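PDB 5JP6: putative polysaccharide deacetylase from Bdellovibrio bacteriovorus HD100, which is a zinc-binding peptidoglycan deacetylase of carbohydrate esterase family 4, probably removing acetyl groups from peptidoglycan sugars through hydrolysis of carbon-nitrogen bonds other than peptide bonds. Local coordinates for residues V30-A33 and V34-Q38; W60-E63 and F64-D67; T184-I187 and L188-L191. The protein carries 1 engineered substitution. All coordinates share one frame; numbering follows the deposited sequence.

The three contacts follow in order along the chain, each along one helix, contact 2 running just past its helix end. Contacts 1 and 2 lie on helices 24-39 and 53-66 of the helical N-terminal part. Their centres are about 22 Å apart, and they meet where Val30 CG2 packs against Trp60 CH2 at 4.1 Å. Contact 3 lies on helix 183-193, which joins strands 170-176 and 199-202 of the parallel sheet. Its centre is about 29 Å from that of contact 1, across the chain's centre, and about 35 Å from that of contact 2, touching neither. A helical N-terminal part is thus joined to a NodB-type deacetylase fold carrying the zinc site.

Contact 1 of 3, residues V30-A33 and V34-Q38; sequences VRQA and VSDNQ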
ATOM      1  N   VAL A  30     -13.270  -9.341  15.768  1.00 38.14           N
ATOM      2  CA  VAL A  30     -12.625  -8.025  15.936  1.00 33.03           C
ATOM      3  C   VAL A  30     -11.369  -8.121  16.839  1.00 38.52           C
ATOM      4  O   VAL A  30     -10.259  -7.657  16.483  1.00 37.01           O
ATOM      5  CB  VAL A  30     -13.586  -6.947  16.470  1.00 33.50           C
ATOM      6  CG1 VAL A  30     -12.812  -5.680  16.837  1.00 34.19           C
ATOM      7  CG2 VAL A  30     -14.657  -6.632  15.437  1.00 33.28           C
ATOM      8  N   ARG A  31     -11.540  -8.743  17.990  1.00 38.27           N
ATOM      9  CA  ARG A  31     -10.415  -8.982  18.890  1.00 40.56           C
ATOM     10  C   ARG A  31      -9.313  -9.835  18.223  1.00 38.95           C
ATOM     11  O   ARG A  31      -8.135  -9.588  18.438  1.00 43.38           O
ATOM     12  CB  ARG A  31     -10.898  -9.602  20.207  1.00 39.56           C
ATOM     13  CG  ARG A  31     -11.535  -8.586  21.141  1.00 42.92           C
ATOM     14  CD  ARG A  31     -11.861  -9.231  22.477  1.00 50.60           C
ATOM     15  NE  ARG A  31     -12.911 -10.225  22.284  1.00 54.79           N
ATOM     16  CZ  ARG A  31     -14.197  -9.932  22.155  1.00 52.37           C
ATOM     17  NH1 ARG A  31     -14.617  -8.662  22.233  1.00 55.47           N
ATOM     18  NH2 ARG A  31     -15.069 -10.918  21.955  1.00 54.78           N
ATOM     19  N   GLN A  32      -9.695 -10.797  17.381  1.00 41.24           N
ATOM     20  CA  GLN A  32      -8.726 -11.672  16.695  1.00 39.30           C
ATOM     21  C   GLN A  32      -7.845 -10.936  15.663  1.00 39.65           C
ATOM     22  O   GLN A  32      -6.634 -11.196  15.508  1.00 41.98           O
ATOM     23  CB  GLN A  32      -9.442 -12.833  16.016  1.00 43.16           C
ATOM     24  CG  GLN A  32      -8.469 -13.848  15.433  1.00 45.34           C
ATOM     25  CD  GLN A  32      -9.148 -14.942  14.653  1.00 59.02           C
ATOM     26  OE1 GLN A  32     -10.368 -14.956  14.525  1.00 62.71           O
ATOM     27  NE2 GLN A  32      -8.355 -15.866  14.109  1.00 62.46           N
ATOM     28  N   ALA A  33      -8.455 -10.005  14.970  1.00 36.51           N
ATOM     29  CA  ALA A  33      -7.708  -9.161  14.019  1.00 34.92           C
ATOM     30  C   ALA A  33      -6.587  -8.402  14.738  1.00 32.45           C
ATOM     31  O   ALA A  33      -5.426  -8.375  14.324  1.00 33.75           O
ATOM     32  CB  ALA A  33      -8.650  -8.183  13.360  1.00 35.63           C
ATOM     33  N   VAL A  34      -6.970  -7.791  15.846  1.00 33.46           N
ATOM     34  CA  VAL A  34      -6.041  -7.011  16.659  1.00 32.02           C
ATOM     35  C   VAL A  34      -4.921  -7.925  17.200  1.00 34.55           C
ATOM     36  O   VAL A  34      -3.720  -7.594  17.092  1.00 33.89           O
ATOM     37  CB  VAL A  34      -6.778  -6.293  17.809  1.00 37.29           C
ATOM     38  CG1 VAL A  34      -5.792  -5.599  18.733  1.00 34.55           C
ATOM     39  CG2 VAL A  34      -7.761  -5.279  17.254  1.00 32.11           C
ATOM     40  N   SER A  35      -5.315  -9.049  17.792  1.00 37.98           N
ATOM     41  CA  SER A  35      -4.358 -10.044  18.296  1.00 36.88           C
ATOM     42  C   SER A  35      -3.396 -10.569  17.223  1.00 35.74           C
ATOM     43  O   SER A  35      -2.187 -10.639  17.455  1.00 36.06           O
ATOM     44  CB  SER A  35      -5.103 -11.255  18.895  1.00 42.49           C
ATOM     45  OG  SER A  35      -4.156 -12.262  19.286  1.00 48.71           O
ATOM     46  N   ASP A  36      -3.942 -10.961  16.063  1.00 35.26           N
ATOM     47  CA  ASP A  36      -3.112 -11.517  14.974  1.00 34.54           C
ATOM     48  C   ASP A  36      -2.162 -10.443  14.421  1.00 33.06           C
ATOM     49  O   ASP A  36      -1.021 -10.740  14.059  1.00 33.72           O
ATOM     50  CB  ASP A  36      -3.953 -12.054  13.812  1.00 37.93           C
ATOM     51  CG  ASP A  36      -4.629 -13.360  14.109  1.00 38.67           C
ATOM     52  OD1 ASP A  36      -4.483 -13.860  15.239  1.00 43.63           O
ATOM     53  OD2 ASP A  36      -5.301 -13.895  13.190  1.00 46.17           O
ATOM     54  N   ASN A  37      -2.629  -9.198  14.356  1.00 32.24           N
ATOM     55  CA  ASN A  37      -1.792  -8.116  13.855  1.00 27.12           C
ATOM     56  C   ASN A  37      -0.581  -7.896  14.769  1.00 27.44           C
ATOM     57  O   ASN A  37       0.512  -7.594  14.324  1.00 30.14           O
ATOM     58  CB  ASN A  37      -2.590  -6.827  13.740  1.00 26.14           C
ATOM     59  CG  ASN A  37      -1.792  -5.714  13.098  1.00 26.05           C
ATOM     60  OD1 ASN A  37      -1.231  -4.877  13.759  1.00 28.95           O
ATOM     61  ND2 ASN A  37      -1.776  -5.710  11.776  1.00 24.43           N
ATOM     62  N   GLN A  38      -0.783  -8.060  16.058  1.00 29.42           N
ATOM     63  CA  GLN A  38       0.310  -7.914  16.978  1.00 35.48           C
ATOM     64  C   GLN A  38       1.235  -9.122  17.074  1.00 35.57           C
ATOM     65  O   GLN A  38       2.431  -8.949  17.278  1.00 38.45           O
ATOM     66  CB  GLN A  38      -0.262  -7.525  18.330  1.00 38.06           C
ATOM     67  CG  GLN A  38      -0.794  -6.086  18.346  1.00 46.25           C
ATOM     68  CD  GLN A  38       0.134  -5.048  17.648  1.00 50.08           C
ATOM     69  OE1 GLN A  38       1.242  -4.698  18.151  1.00 54.82           O
ATOM     70  NE2 GLN A  38      -0.309  -4.545  16.494  1.00 34.75           N
TER
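Asp36 lies one helical turn after Gln32 in helix 24-39, and its side chain folds back over that residue. Asp36 CB is 3.3 Å from Gln32 O. The next atom, Asp36 CG, is also 3.3 Å from Gln32 O. CG stands anti to its own carbonyl carbon (chi1 -75°), which turns the carboxylate back along the helix. Asp36 OD1 comes to 3.4 Å from Gln32 O, but both are acceptors and no bond forms. Asp36 OD2 is 3.7 Å from Gln32 NE2, too far for a hydrogen bond. It is instead bonded to Ser49 OG. The Gln32 amide and the Asp36 carboxylate are turned 87° apart. Alongside, the backbone forms the usual i to i+4 bonds of an alpha-helix. Asp36 N donates to Gln32 O at 2.8 Å, and Asn37 N donates to Ala33 O at 2.9 Å. Asn37 OD1 accepts from Thr310 N and Asn37 ND2 donates to Trp308 O, while Trp46 of helix 43-47 touches both Asp36 and Asn37. The chemistry implies that the backbone holds this turn. Asp36 OD2 and the Asn37 amide tie helix 24-39 to Ser49 and to the 308-310 segment.

Contact 2 of 3, residues W60-E63 and F64-D67; sequences WRHE and FMVD
Phe64 N donates to Trp60 O at 2.9 Å. This is the shortest of the four i to i+4 bonds here, in the last turns of alpha-helix 53-66. Met65 N to Arg61 O and Val66 N to His62 O follow. The final rung, Asp67 N to Glu63 O, stretches to 3.2 Å and bends to an N-H...O angle of 136°. Asp67 is the first residue to leave helical backbone angles. Just beyond, its OD1 bonds to Ser69 OG, and Arg71 NE reaches back to bond Phe64 O. On the inner side, Trp60 packs against Ile26 of helix 24-39 and Leu78 of helix 71-83, and Phe64 lies against Leu105 of helix 103-106, so the helix is held among three others in the N-terminal part. On the outer side, His62 has CG anti to the backbone N (chi1 -178°), which carries its ring along the helix toward Met65 and Val66. Met65 CE approaches His62 ND1 at 3.8 Å. Val66 CG1 sits over one face in a CH-pi contact, 3.8 Å from the His62 ring centroid and 19° off the ring normal.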
ATOM      1  N   TRP A  60     -18.692 -10.354   6.184  1.00 27.63           N
ATOM      2  CA  TRP A  60     -19.853  -9.690   6.803  1.00 28.07           C
ATOM      3  C   TRP A  60     -20.785  -9.081   5.755  1.00 24.62           C
ATOM      4  O   TRP A  60     -21.990  -9.135   5.913  1.00 26.33           O
ATOM      5  CB  TRP A  60     -19.445  -8.638   7.864  1.00 26.63           C
ATOM      6  CG  TRP A  60     -18.868  -9.275   9.092  1.00 29.33           C
ATOM      7  CD1 TRP A  60     -19.258 -10.476   9.665  1.00 34.64           C
ATOM      8  CD2 TRP A  60     -17.836  -8.758   9.925  1.00 28.68           C
ATOM      9  NE1 TRP A  60     -18.509 -10.732  10.772  1.00 37.47           N
ATOM     10  CE2 TRP A  60     -17.621  -9.708  10.960  1.00 33.86           C
ATOM     11  CE3 TRP A  60     -17.057  -7.599   9.900  1.00 29.04           C
ATOM     12  CZ2 TRP A  60     -16.671  -9.527  11.964  1.00 36.46           C
ATOM     13  CZ3 TRP A  60     -16.115  -7.422  10.896  1.00 31.67           C
ATOM     14  CH2 TRP A  60     -15.921  -8.385  11.921  1.00 35.95           C
ATOM     15  N   ARG A  61     -20.243  -8.517   4.683  1.00 24.71           N
ATOM     16  CA  ARG A  61     -21.113  -8.027   3.634  1.00 24.45           C
ATOM     17  C   ARG A  61     -21.933  -9.174   3.058  1.00 23.94           C
ATOM     18  O   ARG A  61     -23.111  -8.988   2.767  1.00 24.80           O
ATOM     19  CB  ARG A  61     -20.342  -7.332   2.524  1.00 23.67           C
ATOM     20  CG  ARG A  61     -19.774  -5.994   2.892  1.00 24.79           C
ATOM     21  CD  ARG A  61     -19.303  -5.191   1.691  1.00 25.61           C
ATOM     22  NE  ARG A  61     -18.386  -5.931   0.843  1.00 28.66           N
ATOM     23  CZ  ARG A  61     -17.062  -5.982   1.019  1.00 25.91           C
ATOM     24  NH1 ARG A  61     -16.476  -5.369   2.048  1.00 25.70           N
ATOM     25  NH2 ARG A  61     -16.314  -6.680   0.180  1.00 32.89           N
ATOM     26  N   HIS A  62     -21.306 -10.341   2.856  1.00 25.03           N
ATOM     27  CA  HIS A  62     -22.025 -11.501   2.325  1.00 25.92           C
ATOM     28  C   HIS A  62     -23.114 -11.970   3.290  1.00 26.27           C
ATOM     29  O   HIS A  62     -24.265 -12.172   2.898  1.00 26.28           O
ATOM     30  CB  HIS A  62     -21.064 -12.624   1.993  1.00 28.75           C
ATOM     31  CG  HIS A  62     -21.728 -13.816   1.399  1.00 33.97           C
ATOM     32  ND1 HIS A  62     -22.029 -13.898   0.056  1.00 41.50           N
ATOM     33  CD2 HIS A  62     -22.205 -14.948   1.969  1.00 35.78           C
ATOM     34  CE1 HIS A  62     -22.629 -15.050  -0.184  1.00 39.19           C
ATOM     35  NE2 HIS A  62     -22.746 -15.706   0.961  1.00 44.37           N
ATOM     36  N   GLU A  63     -22.776 -12.078   4.571  1.00 26.01           N
ATOM     37  CA  GLU A  63     -23.752 -12.515   5.572  1.00 27.06           C
ATOM     38  C   GLU A  63     -24.944 -11.572   5.666  1.00 26.55           C
ATOM     39  O   GLU A  63     -26.096 -12.000   5.783  1.00 31.14           O
ATOM     40  CB  GLU A  63     -23.087 -12.652   6.941  1.00 29.96           C
ATOM     41  CG  GLU A  63     -22.037 -13.752   6.954  1.00 36.43           C
ATOM     42  CD  GLU A  63     -21.383 -13.950   8.294  1.00 37.98           C
ATOM     43  OE1 GLU A  63     -21.534 -13.087   9.200  1.00 41.06           O
ATOM     44  OE2 GLU A  63     -20.719 -15.000   8.437  1.00 46.33           O
ATOM     45  N   PHE A  64     -24.633 -10.280   5.605  1.00 26.21           N
ATOM     46  CA  PHE A  64     -25.625  -9.210   5.656  1.00 26.08           C
ATOM     47  C   PHE A  64     -26.569  -9.283   4.451  1.00 25.89           C
ATOM     48  O   PHE A  64     -27.772  -9.141   4.577  1.00 26.75           O
ATOM     49  CB  PHE A  64     -24.860  -7.892   5.735  1.00 26.69           C
ATOM     50  CG  PHE A  64     -25.694  -6.670   5.983  1.00 26.08           C
ATOM     51  CD1 PHE A  64     -26.340  -6.027   4.932  1.00 27.09           C
ATOM     52  CD2 PHE A  64     -25.785  -6.111   7.253  1.00 26.71           C
ATOM     53  CE1 PHE A  64     -27.074  -4.892   5.145  1.00 27.13           C
ATOM     54  CE2 PHE A  64     -26.503  -4.958   7.453  1.00 28.30           C
ATOM     55  CZ  PHE A  64     -27.148  -4.349   6.406  1.00 27.70           C
ATOM     56  N   MET A  65     -26.002  -9.536   3.285  1.00 24.42           N
ATOM     57  CA  MET A  65     -26.774  -9.632   2.056  1.00 25.70           C
ATOM     58  C   MET A  65     -27.722 -10.829   2.144  1.00 25.09           C
ATOM     59  O   MET A  65     -28.908 -10.730   1.790  1.00 26.64           O
ATOM     60  CB  MET A  65     -25.812  -9.774   0.855  1.00 27.02           C
ATOM     61  CG  MET A  65     -26.539  -9.974  -0.466  1.00 30.22           C
ATOM     62  SD  MET A  65     -25.453 -10.056  -1.891  1.00 31.89           S
ATOM     63  CE  MET A  65     -24.621 -11.609  -1.629  1.00 34.72           C
ATOM     64  N   VAL A  66     -27.200 -11.983   2.571  1.00 25.05           N
ATOM     65  CA  VAL A  66     -27.943 -13.232   2.359  1.00 26.82           C
ATOM     66  C   VAL A  66     -28.971 -13.531   3.440  1.00 27.01           C
ATOM     67  O   VAL A  66     -29.800 -14.407   3.271  1.00 30.50           O
ATOM     68  CB  VAL A  66     -27.029 -14.430   2.070  1.00 29.34           C
ATOM     69  CG1 VAL A  66     -26.062 -14.129   0.928  1.00 28.31           C
ATOM     70  CG2 VAL A  66     -26.286 -14.871   3.330  1.00 32.48           C
ATOM     71  N   ASP A  67     -28.936 -12.786   4.551  1.00 27.69           N
ATOM     72  CA  ASP A  67     -29.956 -12.968   5.603  1.00 28.74           C
ATOM     73  C   ASP A  67     -30.370 -11.636   6.176  1.00 28.02           C
ATOM     74  O   ASP A  67     -29.741 -11.133   7.121  1.00 27.69           O
ATOM     75  CB  ASP A  67     -29.451 -13.901   6.690  1.00 33.24           C
ATOM     76  CG  ASP A  67     -30.574 -14.384   7.629  1.00 32.38           C
ATOM     77  OD1 ASP A  67     -31.621 -13.726   7.698  1.00 33.35           O
ATOM     78  OD2 ASP A  67     -30.378 -15.391   8.354  1.00 40.73           O
TER

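Contact 3 of 3, residues T184-I187 and L188-L191; sequences TDAI and LRAL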
ATOM      1  N   THR A 184      -3.270   8.080  -1.065  1.00 19.54           N
ATOM      2  CA  THR A 184      -2.297   8.111  -2.123  1.00 19.33           C
ATOM      3  C   THR A 184      -1.972   9.558  -2.512  1.00 19.54           C
ATOM      4  O   THR A 184      -0.805   9.897  -2.725  1.00 18.95           O
ATOM      5  CB  THR A 184      -2.789   7.267  -3.341  1.00 19.40           C
ATOM      6  OG1 THR A 184      -2.927   5.911  -2.934  1.00 20.11           O
ATOM      7  CG2 THR A 184      -1.802   7.373  -4.485  1.00 20.47           C
ATOM      8  N   ASP A 185      -3.006  10.413  -2.589  1.00 20.13           N
ATOM      9  CA  ASP A 185      -2.783  11.818  -2.918  1.00 20.48           C
ATOM     10  C   ASP A 185      -1.887  12.467  -1.839  1.00 20.23           C
ATOM     11  O   ASP A 185      -1.063  13.296  -2.158  1.00 20.66           O
ATOM     12  CB  ASP A 185      -4.103  12.570  -3.115  1.00 23.04           C
ATOM     13  CG  ASP A 185      -4.787  12.220  -4.400  1.00 24.91           C
ATOM     14  OD1 ASP A 185      -4.129  12.276  -5.443  1.00 26.72           O
ATOM     15  OD2 ASP A 185      -6.007  11.838  -4.327  1.00 30.90           O
ATOM     16  N   ALA A 186      -2.062  12.119  -0.564  1.00 19.80           N
ATOM     17  CA  ALA A 186      -1.177  12.662   0.482  1.00 19.67           C
ATOM     18  C   ALA A 186       0.284  12.226   0.246  1.00 18.86           C
ATOM     19  O   ALA A 186       1.201  13.023   0.364  1.00 19.69           O
ATOM     20  CB  ALA A 186      -1.632  12.238   1.870  1.00 20.28           C
ATOM     21  N   ILE A 187       0.474  10.963  -0.115  1.00 18.90           N
ATOM     22  CA  ILE A 187       1.796  10.456  -0.437  1.00 18.84           C
ATOM     23  C   ILE A 187       2.364  11.216  -1.667  1.00 18.19           C
ATOM     24  O   ILE A 187       3.530  11.656  -1.661  1.00 18.69           O
ATOM     25  CB  ILE A 187       1.800   8.918  -0.538  1.00 19.22           C
ATOM     26  CG1 ILE A 187       1.694   8.293   0.874  1.00 22.17           C
ATOM     27  CG2 ILE A 187       3.034   8.440  -1.292  1.00 20.10           C
ATOM     28  CD1 ILE A 187       1.257   6.853   0.894  1.00 24.50           C
ATOM     29  N   LEU A 188       1.540  11.418  -2.693  1.00 18.02           N
ATOM     30  CA  LEU A 188       1.971  12.176  -3.877  1.00 18.20           C
ATOM     31  C   LEU A 188       2.421  13.586  -3.502  1.00 17.97           C
ATOM     32  O   LEU A 188       3.428  14.074  -4.001  1.00 19.23           O
ATOM     33  CB  LEU A 188       0.870  12.251  -4.925  1.00 19.53           C
ATOM     34  CG  LEU A 188       0.496  10.956  -5.617  1.00 19.49           C
ATOM     35  CD1 LEU A 188      -0.645  11.159  -6.590  1.00 20.49           C
ATOM     36  CD2 LEU A 188       1.689  10.344  -6.360  1.00 19.49           C
ATOM     37  N   ARG A 189       1.655  14.252  -2.631  1.00 18.92           N
ATOM     38  CA  ARG A 189       2.016  15.622  -2.228  1.00 20.43           C
ATOM     39  C   ARG A 189       3.366  15.623  -1.538  1.00 21.37           C
ATOM     40  O   ARG A 189       4.220  16.462  -1.813  1.00 21.33           O
ATOM     41  CB  ARG A 189       0.976  16.218  -1.295  1.00 24.11           C
ATOM     42  CG  ARG A 189      -0.342  16.500  -1.980  1.00 27.03           C
ATOM     43  CD  ARG A 189      -1.263  17.283  -1.090  1.00 32.08           C
ATOM     44  NE  ARG A 189      -1.874  16.473  -0.026  1.00 32.43           N
ATOM     45  CZ  ARG A 189      -3.007  15.776  -0.133  1.00 30.24           C
ATOM     46  NH1 ARG A 189      -3.661  15.711  -1.279  1.00 33.17           N
ATOM     47  NH2 ARG A 189      -3.478  15.115   0.914  1.00 31.24           N
ATOM     48  N   ALA A 190       3.559  14.649  -0.671  1.00 19.88           N
ATOM     49  CA  ALA A 190       4.815  14.573   0.097  1.00 20.11           C
ATOM     50  C   ALA A 190       6.009  14.328  -0.831  1.00 19.15           C
ATOM     51  O   ALA A 190       7.059  14.967  -0.713  1.00 19.92           O
ATOM     52  CB  ALA A 190       4.728  13.493   1.154  1.00 19.97           C
ATOM     53  N   LEU A 191       5.840  13.415  -1.769  1.00 19.04           N
ATOM     54  CA  LEU A 191       6.899  13.115  -2.724  1.00 18.73           C
ATOM     55  C   LEU A 191       7.230  14.318  -3.577  1.00 18.38           C
ATOM     56  O   LEU A 191       8.403  14.651  -3.796  1.00 19.28           O
ATOM     57  CB  LEU A 191       6.514  11.916  -3.592  1.00 17.59           C
ATOM     58  CG  LEU A 191       6.388  10.570  -2.886  1.00 17.94           C
ATOM     59  CD1 LEU A 191       5.715   9.549  -3.790  1.00 19.11           C
ATOM     60  CD2 LEU A 191       7.733  10.022  -2.441  1.00 20.68           C
TER
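Thr184 O accepts a hydrogen bond from Leu188 N at 2.8 Å, and the N-H...O angle is 162°. Three more rungs continue the alpha-helix 183-193, ending with Leu191 N to Ile187 O at 2.9 Å. Helix 183-193 is the crossover between strands 170-176 and 199-202 in a beta-alpha-beta unit. Arg189 bends at chi3 (-76°), which folds its guanidinium back along the preceding turn. One face of that flat group lies over Asp185 O and Ala186 CA. Arg189 NH2 is 3.4 Å from Ala186 CA and 3.5 Å from Ala186 CB. This is packing across the face rather than a salt bridge. Arg189 NH1 remains 5.4 Å from Asp185 OD1, and that carboxylate oxygen pairs instead with Arg216 NE of helix 211-219. Leu188 CD1 touches Asp185 OD1 at 3.8 Å. Ile187 and Leu191 lie side by side and point the same way, with Ile187 CG2 3.8 Å from Leu191 CD1. Thr184 OG1 is hydrogen-bonded to Asp336 OD2 and to His180 N, and its side chain is about 9 Å from that of the zinc ligand Asp177. Apolar groups thus pack the helix on three sides: Ile187 and Leu191 on strand 170-176, Ala186 and Ala190 on helix 339-354, and Leu188 toward helix 211-219, where Asp185 adds its salt bridge.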